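Local coordinates for protocadherin gamma-B3 (Homo sapiens, PDB 5K8R), which probably acts as a calcium-dependent cell-adhesion protein and may help establish and maintain specific neuronal connections in the brain, at residues A[210-224]-A[298-312]. Residues are numbered along the deposited sequence; the frame is centred on the assembly and turned at random.
With CA (calcium ion), chain F; CA (calcium ion), chain G; CA (calcium ion), chain E.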
# COMPACT_ATOMS: atom_id res chain seq x y z
N PRO A 210 7.62 -12.84 4.20
CA PRO A 210 8.34 -13.12 5.45
C PRO A 210 9.15 -14.40 5.34
O PRO A 210 8.80 -15.32 4.60
CB PRO A 210 7.22 -13.26 6.49
CG PRO A 210 6.05 -12.54 5.88
CD PRO A 210 6.17 -12.77 4.41
N VAL A 211 10.25 -14.45 6.09
CA VAL A 211 11.16 -15.60 6.09
C VAL A 211 11.44 -15.98 7.53
O VAL A 211 12.04 -15.20 8.28
CB VAL A 211 12.47 -15.30 5.34
CG1 VAL A 211 13.47 -16.43 5.56
CG2 VAL A 211 12.21 -15.10 3.86
N PHE A 212 11.02 -17.18 7.92
CA PHE A 212 11.31 -17.68 9.26
C PHE A 212 12.78 -18.03 9.38
O PHE A 212 13.40 -18.54 8.44
CB PHE A 212 10.46 -18.91 9.57
CG PHE A 212 9.08 -18.58 10.07
CD1 PHE A 212 8.89 -18.11 11.36
CD2 PHE A 212 7.97 -18.76 9.25
CE1 PHE A 212 7.62 -17.81 11.82
CE2 PHE A 212 6.70 -18.46 9.71
CZ PHE A 212 6.53 -17.99 11.00
N THR A 213 13.35 -17.76 10.56
CA THR A 213 14.75 -18.09 10.81
C THR A 213 14.96 -19.60 10.86
O THR A 213 16.07 -20.07 10.59
CB THR A 213 15.22 -17.44 12.11
OG1 THR A 213 14.51 -18.01 13.21
CG2 THR A 213 14.98 -15.94 12.07
N GLN A 214 13.93 -20.36 11.20
CA GLN A 214 14.00 -21.81 11.24
C GLN A 214 12.70 -22.38 10.70
O GLN A 214 11.62 -21.84 10.96
CB GLN A 214 14.25 -22.34 12.66
CG GLN A 214 15.52 -21.84 13.32
CD GLN A 214 15.68 -22.35 14.73
OE1 GLN A 214 14.96 -23.26 15.16
NE2 GLN A 214 16.61 -21.77 15.48
N ASP A 215 12.80 -23.48 9.95
CA ASP A 215 11.62 -24.21 9.51
C ASP A 215 11.07 -25.13 10.60
O ASP A 215 10.04 -25.77 10.38
CB ASP A 215 11.94 -25.03 8.26
CG ASP A 215 12.21 -24.16 7.05
OD1 ASP A 215 11.59 -23.07 6.95
OD2 ASP A 215 13.03 -24.55 6.19
N MET A 216 11.73 -25.20 11.75
CA MET A 216 11.28 -26.05 12.85
C MET A 216 11.90 -25.52 14.14
O MET A 216 13.12 -25.38 14.23
CB MET A 216 11.68 -27.51 12.62
CG MET A 216 11.61 -28.38 13.87
SD MET A 216 9.93 -28.60 14.49
CE MET A 216 9.21 -29.58 13.17
N TYR A 217 11.05 -25.23 15.13
CA TYR A 217 11.49 -24.78 16.44
C TYR A 217 11.16 -25.89 17.44
O TYR A 217 10.02 -26.02 17.89
CB TYR A 217 10.81 -23.47 16.83
CG TYR A 217 11.09 -22.32 15.89
CD1 TYR A 217 12.22 -21.52 16.06
CD2 TYR A 217 10.24 -22.02 14.84
CE1 TYR A 217 12.49 -20.47 15.21
CE2 TYR A 217 10.49 -20.97 13.98
CZ TYR A 217 11.62 -20.20 14.17
OH TYR A 217 11.88 -19.15 13.32
N ARG A 218 12.17 -26.67 17.80
CA ARG A 218 12.01 -27.79 18.72
C ARG A 218 12.57 -27.42 20.09
O ARG A 218 13.60 -26.76 20.19
CB ARG A 218 12.69 -29.05 18.19
CG ARG A 218 12.35 -30.31 18.97
CD ARG A 218 12.90 -31.55 18.29
NE ARG A 218 12.49 -32.78 18.98
CZ ARG A 218 12.82 -34.00 18.58
NH1 ARG A 218 13.56 -34.17 17.50
NH2 ARG A 218 12.41 -35.06 19.27
N VAL A 219 11.87 -27.86 21.14
CA VAL A 219 12.26 -27.55 22.51
C VAL A 219 11.67 -28.62 23.41
O VAL A 219 10.64 -29.22 23.10
CB VAL A 219 11.79 -26.13 22.91
CG1 VAL A 219 10.28 -26.08 23.01
CG2 VAL A 219 12.44 -25.70 24.23
N ASN A 220 12.34 -28.87 24.54
CA ASN A 220 11.89 -29.85 25.53
C ASN A 220 11.62 -29.12 26.84
O ASN A 220 12.50 -28.44 27.37
CB ASN A 220 12.94 -30.95 25.72
CG ASN A 220 12.40 -32.14 26.50
OD1 ASN A 220 11.65 -31.99 27.47
ND2 ASN A 220 12.78 -33.34 26.08
N VAL A 221 10.40 -29.26 27.35
CA VAL A 221 10.00 -28.66 28.61
C VAL A 221 9.38 -29.73 29.50
O VAL A 221 8.75 -30.67 29.01
CB VAL A 221 9.01 -27.49 28.41
CG1 VAL A 221 9.70 -26.33 27.70
CG2 VAL A 221 7.79 -27.95 27.63
N ALA A 222 9.58 -29.59 30.80
CA ALA A 222 9.02 -30.55 31.74
C ALA A 222 7.52 -30.34 31.90
O ALA A 222 6.99 -29.25 31.64
CB ALA A 222 9.72 -30.45 33.10
N GLU A 223 6.83 -31.39 32.35
CA GLU A 223 5.38 -31.33 32.46
C GLU A 223 4.94 -30.43 33.61
O GLU A 223 3.83 -29.88 33.57
CB GLU A 223 4.80 -32.73 32.62
CG GLU A 223 5.40 -33.52 33.77
CD GLU A 223 4.66 -34.83 34.00
OE1 GLU A 223 3.47 -34.92 33.64
OE2 GLU A 223 5.28 -35.77 34.54
N ASN A 224 5.77 -30.26 34.63
CA ASN A 224 5.41 -29.42 35.76
C ASN A 224 5.74 -27.96 35.48
O ASN A 224 6.00 -27.18 36.40
CB ASN A 224 6.12 -29.89 37.04
CG ASN A 224 7.62 -29.76 36.95
OD1 ASN A 224 8.21 -29.87 35.88
ND2 ASN A 224 8.26 -29.53 38.09
N THR A 298 2.60 -14.70 2.92
CA THR A 298 2.54 -15.68 4.00
C THR A 298 3.80 -16.53 4.03
O THR A 298 4.45 -16.77 3.01
CB THR A 298 1.31 -16.58 3.85
OG1 THR A 298 1.32 -17.20 2.56
CG2 THR A 298 0.03 -15.77 4.02
N ALA A 299 4.14 -16.99 5.24
CA ALA A 299 5.20 -17.96 5.45
C ALA A 299 4.74 -18.93 6.52
O ALA A 299 3.95 -18.58 7.40
CB ALA A 299 6.52 -17.29 5.87
N TYR A 300 5.23 -20.17 6.45
CA TYR A 300 4.76 -21.22 7.33
C TYR A 300 5.93 -22.02 7.87
O TYR A 300 6.82 -22.42 7.11
CB TYR A 300 3.78 -22.15 6.60
CG TYR A 300 2.53 -21.44 6.11
CD1 TYR A 300 2.51 -20.83 4.86
CD2 TYR A 300 1.39 -21.38 6.89
CE1 TYR A 300 1.38 -20.18 4.41
CE2 TYR A 300 0.25 -20.73 6.45
CZ TYR A 300 0.25 -20.13 5.20
OH TYR A 300 -0.88 -19.49 4.76
N CYS A 301 5.93 -22.24 9.19
CA CYS A 301 6.93 -23.08 9.84
C CYS A 301 6.21 -23.99 10.83
O CYS A 301 4.98 -23.98 10.93
CB CYS A 301 8.00 -22.24 10.55
SG CYS A 301 7.42 -21.37 12.02
N LYS A 302 6.98 -24.79 11.56
CA LYS A 302 6.43 -25.72 12.54
C LYS A 302 7.13 -25.55 13.87
O LYS A 302 8.25 -25.04 13.96
CB LYS A 302 6.54 -27.17 12.06
CG LYS A 302 5.68 -27.50 10.85
CD LYS A 302 5.69 -28.98 10.54
CE LYS A 302 4.78 -29.31 9.36
NZ LYS A 302 4.74 -30.77 9.08
N VAL A 303 6.44 -25.98 14.93
CA VAL A 303 6.93 -25.90 16.30
C VAL A 303 6.66 -27.24 16.97
O VAL A 303 5.52 -27.70 16.99
CB VAL A 303 6.26 -24.76 17.08
CG1 VAL A 303 6.42 -24.97 18.58
CG2 VAL A 303 6.84 -23.41 16.67
N GLN A 304 7.71 -27.86 17.51
CA GLN A 304 7.59 -29.14 18.20
C GLN A 304 7.97 -28.93 19.66
O GLN A 304 9.14 -28.64 19.97
CB GLN A 304 8.46 -30.20 17.55
CG GLN A 304 8.31 -31.58 18.18
CD GLN A 304 8.99 -32.67 17.38
OE1 GLN A 304 9.35 -32.48 16.22
NE2 GLN A 304 9.18 -33.83 18.00
N ILE A 305 7.00 -29.07 20.55
CA ILE A 305 7.20 -28.94 21.99
C ILE A 305 7.13 -30.33 22.59
O ILE A 305 6.05 -30.93 22.67
CB ILE A 305 6.15 -28.01 22.62
CG1 ILE A 305 6.15 -26.65 21.91
CG2 ILE A 305 6.42 -27.84 24.11
CD1 ILE A 305 5.04 -25.73 22.36
N ASP A 306 8.28 -30.86 22.99
CA ASP A 306 8.36 -32.17 23.62
C ASP A 306 8.28 -32.02 25.13
O ASP A 306 8.88 -31.11 25.71
CB ASP A 306 9.65 -32.88 23.23
CG ASP A 306 9.74 -33.14 21.74
OD1 ASP A 306 8.69 -33.40 21.11
OD2 ASP A 306 10.86 -33.09 21.19
N ILE A 307 7.53 -32.92 25.77
CA ILE A 307 7.32 -32.89 27.21
C ILE A 307 8.06 -34.07 27.83
O ILE A 307 7.93 -35.21 27.36
CB ILE A 307 5.82 -32.94 27.55
CG1 ILE A 307 5.10 -31.73 26.94
CG2 ILE A 307 5.61 -32.97 29.06
CD1 ILE A 307 3.64 -31.64 27.32
N SER A 308 8.83 -33.79 28.88
CA SER A 308 9.58 -34.81 29.59
C SER A 308 8.84 -35.24 30.85
O SER A 308 8.09 -34.46 31.45
CB SER A 308 10.98 -34.29 29.96
OG SER A 308 10.90 -33.06 30.65
N ASP A 309 9.05 -36.49 31.24
CA ASP A 309 8.30 -37.08 32.34
C ASP A 309 8.83 -36.61 33.69
O ASP A 309 10.05 -36.50 33.90
CB ASP A 309 8.37 -38.61 32.26
CG ASP A 309 7.57 -39.29 33.36
OD1 ASP A 309 6.52 -38.75 33.76
OD2 ASP A 309 8.01 -40.36 33.82
N GLU A 310 7.91 -36.33 34.61
CA GLU A 310 8.23 -35.99 35.98
C GLU A 310 7.51 -36.96 36.91
O GLU A 310 6.44 -37.48 36.59
CB GLU A 310 7.82 -34.55 36.32
CG GLU A 310 8.76 -33.49 35.76
CD GLU A 310 10.03 -33.35 36.58
OE1 GLU A 310 9.93 -33.21 37.82
OE2 GLU A 310 11.13 -33.40 36.00
N ASN A 311 8.10 -37.20 38.08
CA ASN A 311 7.55 -38.15 39.04
C ASN A 311 6.51 -37.45 39.92
O ASN A 311 6.73 -37.15 41.09
CB ASN A 311 8.67 -38.76 39.88
CG ASN A 311 8.20 -39.94 40.71
OD1 ASN A 311 7.21 -40.59 40.38
ND2 ASN A 311 8.92 -40.23 41.78
N ASP A 312 5.35 -37.19 39.31
CA ASP A 312 4.25 -36.51 39.98
C ASP A 312 3.04 -37.41 40.18
O ASP A 312 1.92 -36.91 40.35
CB ASP A 312 3.86 -35.25 39.19
CG ASP A 312 3.27 -35.57 37.83
OD1 ASP A 312 3.63 -36.61 37.25
OD2 ASP A 312 2.45 -34.77 37.34
CA CA F . 4.57 -38.05 35.12
CA CA G . 1.75 -35.72 35.21
CA CA E . 5.61 -42.44 40.08
O HOH W 1 0.46 -33.56 35.11
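Strand 216-222 pairs in parallel with 298-308, the last strand of the third cadherin repeat, at one margin of a four-stranded sheet. Backbone bonds alternate from Y217 N to K302 O as far as S308 N to V221 O. R218 grips D306 OD2 side-on, with NE at 2.8 Å and NH2 at 3.2 Å. The oxygen lies in the guanidinium plane, but the carboxylate is turned 80° against it. Q304 sets its NE2 over one face of the R218 guanidinium, toward the rim, the two planes 21° apart. NE2 also reaches D306 OD1, at the syn lone pair, 3.2 Å away. An asparagine in place of this aspartate would probably lose the salt bridge and leave the guanidinium without its charged mate. Toward the N-terminal end of 298-308, C301 SG sits over the centre of the F212 ring and meets the Y217 ring edge. In this Greek-key cadherin sandwich, 211-212 belongs to the other sheet, so the first strand is split between both. E223 spans two calcium ions, OE1 on one and OE2 on the other, each at 2.5 Å. Its CG lies between backbone N and carbonyl carbon (chi1 54°), and the straight chain beyond carries the carboxylate there. OE2 also accepts E310 N at 2.7 Å. D309 OD1, E310 O and D312 OD1 join OE2 on its ion, with E280 of this repeat and D345 of the next; D312 OD2 binds the other.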